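Local coordinates for protein 3-dehydroquinate dehydratase (Aquifex aeolicus, PDB 2EGZ) that catalyses the cis-dehydration of 3-dehydroquinate to 3-dehydroshikimate through a Schiff-base intermediate, in the chorismate pathway that supplies aromatic amino acids, at residues B[129-134]-B[139-144]; B[158-161]-B[166-169]. All coordinates share one frame; numbering follows the deposited sequence.

Overall arrangement
Both contacts belong to the TIM barrel of this type I dehydroquinase and come one after the other along the chain, their centres about 9 Å apart. In contact 1, helix 124-136 packs on strand 140-146; the chain then runs through helix 150-160, whose C-terminal end meets the start of strand 168-172 in contact 2. The two strands are parallel neighbours in the sheet, joined by probable hydrogen bonds from Ile-143 N to Ile-168 O and from Ile-168 N to Pro-141 O, 2.9 Å each. Two successive beta-alpha-beta units thus share strand 140-146, which carries the Schiff-base lysine Lys-142 on its face away from helix 124-136.

Contact 1: residues B[129-134]-B[139-144]; sequences EVLREG and GIPKIA
Gly-139 meets the end of segment 129-134 through its backbone: its N donates to Gly-134 O at 2.9 Å, a nearly straight bond (162° at the hydrogen) that fastens the turn between helix and strand. Two residues on, Pro-141 points at the helix, its compact apolar ring offering CB and CG to the Leu-131 methyl CD2, 3.9 Å from CB, with the two side chains at about a right angle. The same CB is 4.1 Å from Gly-134 CA, close enough that a side chain on Gly-134 would collide with it, so glycine suits this place. Lys-142 turns the other way, as strand alternation requires, and sends its fully extended chain into the active site, where it forms the Schiff base with substrate; here its NZ is hydrogen-bonded to a bound tartrate, probably from the crystallisation liquor, close to His-116. Ile-143 faces the helix again. With CG1 anti to the carbonyl carbon (chi1 -60°), its CD1 reaches Leu-131 CD2 at a tight 3.4 Å, while its CG1 rests 3.6 Å from Val-130 CG1. Branched aliphatic residues fit this buried, apolar interface: short Val-130 meets the isoleucine stem, longer Leu-131 spans to both strand residues. Shortening Ile-143 to an alanine would probably leave a gap beside Val-130 and Leu-131 and give the Leu-131 methyls room to turn. Helix 124-136 runs nearly antiparallel to strand 140-146, 155° between the local axes, as expected where a helix returns the chain between parallel strands; strand 110-117 opens this beta-alpha-beta unit, and Val-130 also touches its Tyr-115.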
loop_
_atom_site.group_PDB
_atom_site.type_symbol
_atom_site.label_atom_id
_atom_site.label_comp_id
_atom_site.label_asym_id
_atom_site.label_seq_id
_atom_site.Cartn_x
_atom_site.Cartn_y
_atom_site.Cartn_z
ATOM N N GLU B 129 5.787 12.659 5.403
ATOM C CA GLU B 129 6.586 11.710 4.635
ATOM C C GLU B 129 6.094 11.610 3.196
ATOM O O GLU B 129 6.894 11.535 2.264
ATOM C CB GLU B 129 6.553 10.325 5.273
ATOM C CG GLU B 129 7.441 9.326 4.547
ATOM C CD GLU B 129 7.434 7.967 5.202
ATOM O OE1 GLU B 129 7.745 7.890 6.409
ATOM O OE2 GLU B 129 7.120 6.976 4.510
ATOM N N VAL B 130 4.776 11.592 3.021
ATOM C CA VAL B 130 4.196 11.513 1.684
ATOM C C VAL B 130 4.641 12.719 0.872
ATOM O O VAL B 130 5.022 12.594 -0.292
ATOM C CB VAL B 130 2.645 11.475 1.746
ATOM C CG1 VAL B 130 2.052 11.675 0.355
ATOM C CG2 VAL B 130 2.190 10.140 2.322
ATOM N N LEU B 131 4.599 13.892 1.491
ATOM C CA LEU B 131 5.011 15.112 0.814
ATOM C C LEU B 131 6.496 15.088 0.479
ATOM O O LEU B 131 6.896 15.397 -0.644
ATOM C CB LEU B 131 4.701 16.325 1.689
ATOM C CG LEU B 131 3.211 16.544 1.952
ATOM C CD1 LEU B 131 3.032 17.678 2.950
ATOM C CD2 LEU B 131 2.501 16.859 0.637
ATOM N N ARG B 132 7.318 14.715 1.452
ATOM C CA ARG B 132 8.753 14.675 1.214
ATOM C C ARG B 132 9.159 13.654 0.165
ATOM O O ARG B 132 10.041 13.924 -0.648
ATOM C CB ARG B 132 9.501 14.429 2.526
ATOM C CG ARG B 132 9.511 15.675 3.389
ATOM C CD ARG B 132 10.259 15.519 4.692
ATOM N NE ARG B 132 10.220 16.786 5.416
ATOM C CZ ARG B 132 9.864 16.916 6.690
ATOM N NH1 ARG B 132 9.520 15.848 7.396
ATOM N NH2 ARG B 132 9.831 18.124 7.248
ATOM N N GLU B 133 8.520 12.488 0.172
ATOM C CA GLU B 133 8.843 11.459 -0.814
ATOM C C GLU B 133 8.437 11.936 -2.202
ATOM O O GLU B 133 9.148 11.708 -3.181
ATOM C CB GLU B 133 8.132 10.151 -0.475
ATOM C CG GLU B 133 8.741 9.432 0.707
ATOM C CD GLU B 133 10.129 8.903 0.399
ATOM O OE1 GLU B 133 10.231 7.881 -0.313
ATOM O OE2 GLU B 133 11.117 9.516 0.854
ATOM N N GLY B 134 7.293 12.606 -2.283
ATOM C CA GLY B 134 6.842 13.115 -3.563
ATOM C C GLY B 134 7.877 14.047 -4.177
ATOM O O GLY B 134 8.165 13.968 -5.371
ATOM N N GLY B 139 8.206 14.804 -8.177
ATOM C CA GLY B 139 6.851 15.079 -8.620
ATOM C C GLY B 139 6.109 16.046 -7.725
ATOM O O GLY B 139 6.660 16.556 -6.742
ATOM N N ILE B 140 4.858 16.315 -8.081
ATOM C CA ILE B 140 4.005 17.193 -7.296
ATOM C C ILE B 140 3.244 16.258 -6.369
ATOM O O ILE B 140 2.389 15.495 -6.809
ATOM C CB ILE B 140 2.988 17.934 -8.180
ATOM C CG1 ILE B 140 3.722 18.757 -9.244
ATOM C CG2 ILE B 140 2.107 18.835 -7.312
ATOM C CD1 ILE B 140 2.797 19.379 -10.273
ATOM N N PRO B 141 3.557 16.290 -5.069
ATOM C CA PRO B 141 2.853 15.406 -4.141
ATOM C C PRO B 141 1.369 15.732 -4.008
ATOM O O PRO B 141 0.980 16.895 -3.910
ATOM C CB PRO B 141 3.625 15.596 -2.832
ATOM C CG PRO B 141 4.111 17.016 -2.935
ATOM C CD PRO B 141 4.549 17.126 -4.369
ATOM N N LYS B 142 0.549 14.685 -4.023
ATOM C CA LYS B 142 -0.896 14.822 -3.892
ATOM C C LYS B 142 -1.359 13.929 -2.753
ATOM O O LYS B 142 -1.038 12.740 -2.727
ATOM C CB LYS B 142 -1.603 14.391 -5.184
ATOM C CG LYS B 142 -3.111 14.269 -5.041
ATOM C CD LYS B 142 -3.786 13.853 -6.342
ATOM C CE LYS B 142 -5.299 13.791 -6.160
ATOM N NZ LYS B 142 -6.032 13.438 -7.414
ATOM N N ILE B 143 -2.106 14.504 -1.817
ATOM C CA ILE B 143 -2.626 13.757 -0.678
ATOM C C ILE B 143 -4.140 13.914 -0.651
ATOM O O ILE B 143 -4.648 15.028 -0.582
ATOM C CB ILE B 143 -2.051 14.289 0.662
ATOM C CG1 ILE B 143 -0.529 14.165 0.665
ATOM C CG2 ILE B 143 -2.638 13.504 1.836
ATOM C CD1 ILE B 143 0.129 14.757 1.899
ATOM N N ALA B 144 -4.856 12.798 -0.718
ATOM C CA ALA B 144 -6.316 12.819 -0.678
ATOM C C ALA B 144 -6.726 11.871 0.447
ATOM O O ALA B 144 -6.634 10.652 0.298
ATOM C CB ALA B 144 -6.886 12.343 -2.009
#

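Contact 2: residues B[158-161]-B[166-169]; sequences CISR and EKIL
Ser-160 points at the strand and is met by two neighbouring side chains, those of Leu-169 and Lys-167. Leu-169 brings the methyl CD1 against the serine, 3.1 Å from Ser-160 OG and a tight 3.5 Å from Ser-160 CB; a small side chain suits a place where the leucine methyl presses so near. The hydroxyl, turned between backbone N and carbonyl carbon (chi1 78°), donates to Leu-157 O, three residues earlier in the helix, and accepts from a water at 2.7 Å. Lys-167 passes along the serine with its aliphatic part, CD lying 3.9 Å from Ser-160 CB. Bends at chi3 and chi4 (69° and 79°) then curl its end round. NZ donates to the carbonyl oxygens of Gly-165 and Val-163 and, at 3.0 Å, to the same water, which thus bridges ammonium and hydroxyl; its bond to Ser-160 O, at 3.4 Å, is weak and secondary. Lysine suits the place: its apolar stem packs on the serine while its end gathers loop carbonyls, near a helix C-terminus that probably welcomes positive charge. The contact closes the unit of strand 140-146, helix 150-160 and strand 168-172, and Lys-167 also touches Tyr-135 of helix 124-136 and Pro-141 of the neighbouring strand.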
loop_
_atom_site.group_PDB
_atom_site.type_symbol
_atom_site.label_atom_id
_atom_site.label_comp_id
_atom_site.label_asym_id
_atom_site.label_seq_id
_atom_site.Cartn_x
_atom_site.Cartn_y
_atom_site.Cartn_z
ATOM N N CYS B 158 -2.595 22.582 7.734
ATOM C CA CYS B 158 -1.511 23.176 8.505
ATOM C C CYS B 158 -0.203 22.395 8.470
ATOM O O CYS B 158 0.877 22.983 8.370
ATOM C CB CYS B 158 -1.956 23.375 9.949
ATOM S SG CYS B 158 -3.267 24.598 10.065
ATOM N N ILE B 159 -0.295 21.073 8.554
ATOM C CA ILE B 159 0.904 20.248 8.539
ATOM C C ILE B 159 1.584 20.283 7.172
ATOM O O ILE B 159 2.810 20.178 7.074
ATOM C CB ILE B 159 0.561 18.793 8.920
ATOM C CG1 ILE B 159 0.072 18.745 10.370
ATOM C CG2 ILE B 159 1.774 17.890 8.733
ATOM C CD1 ILE B 159 1.083 19.215 11.390
ATOM N N SER B 160 0.797 20.458 6.117
ATOM C CA SER B 160 1.358 20.496 4.774
ATOM C C SER B 160 2.340 21.650 4.587
ATOM O O SER B 160 3.229 21.573 3.742
ATOM C CB SER B 160 0.242 20.593 3.728
ATOM O OG SER B 160 -0.265 21.913 3.645
ATOM N N ARG B 161 2.191 22.715 5.375
ATOM C CA ARG B 161 3.082 23.872 5.267
ATOM C C ARG B 161 4.494 23.579 5.772
ATOM O O ARG B 161 5.435 24.319 5.475
ATOM C CB ARG B 161 2.512 25.064 6.042
ATOM C CG ARG B 161 1.151 25.526 5.546
ATOM C CD ARG B 161 0.591 26.660 6.396
ATOM N NE ARG B 161 1.362 27.893 6.275
ATOM C CZ ARG B 161 2.013 28.470 7.279
ATOM N NH1 ARG B 161 1.990 27.921 8.488
ATOM N NH2 ARG B 161 2.684 29.596 7.075
ATOM N N GLU B 166 4.888 23.280 -4.105
ATOM C CA GLU B 166 3.531 23.193 -4.605
ATOM C C GLU B 166 3.112 21.748 -4.406
ATOM O O GLU B 166 3.926 20.824 -4.513
ATOM C CB GLU B 166 3.442 23.607 -6.077
ATOM C CG GLU B 166 4.256 22.793 -7.051
ATOM C CD GLU B 166 4.166 23.365 -8.454
ATOM O OE1 GLU B 166 4.468 24.567 -8.619
ATOM O OE2 GLU B 166 3.793 22.626 -9.388
ATOM N N LYS B 167 1.841 21.558 -4.093
ATOM C CA LYS B 167 1.317 20.231 -3.825
ATOM C C LYS B 167 -0.165 20.248 -4.136
ATOM O O LYS B 167 -0.687 21.252 -4.620
ATOM C CB LYS B 167 1.532 19.903 -2.344
ATOM C CG LYS B 167 1.067 21.028 -1.402
ATOM C CD LYS B 167 1.440 20.749 0.056
ATOM C CE LYS B 167 2.941 20.811 0.318
ATOM N NZ LYS B 167 3.467 22.211 0.441
ATOM N N ILE B 168 -0.834 19.136 -3.859
ATOM C CA ILE B 168 -2.274 19.014 -4.075
ATOM C C ILE B 168 -2.823 18.413 -2.793
ATOM O O ILE B 168 -2.451 17.301 -2.408
ATOM C CB ILE B 168 -2.587 18.087 -5.268
ATOM C CG1 ILE B 168 -2.049 18.718 -6.557
ATOM C CG2 ILE B 168 -4.096 17.841 -5.361
ATOM C CD1 ILE B 168 -2.002 17.750 -7.744
ATOM N N LEU B 169 -3.696 19.158 -2.125
ATOM C CA LEU B 169 -4.267 18.711 -0.863
ATOM C C LEU B 169 -5.769 18.566 -0.942
ATOM O O LEU B 169 -6.463 19.493 -1.358
ATOM C CB LEU B 169 -3.926 19.716 0.232
ATOM C CG LEU B 169 -2.431 19.984 0.385
ATOM C CD1 LEU B 169 -2.220 21.130 1.357
ATOM C CD2 LEU B 169 -1.739 18.715 0.865
HETATM O O HOH W 1 1.413 23.440 2.274
#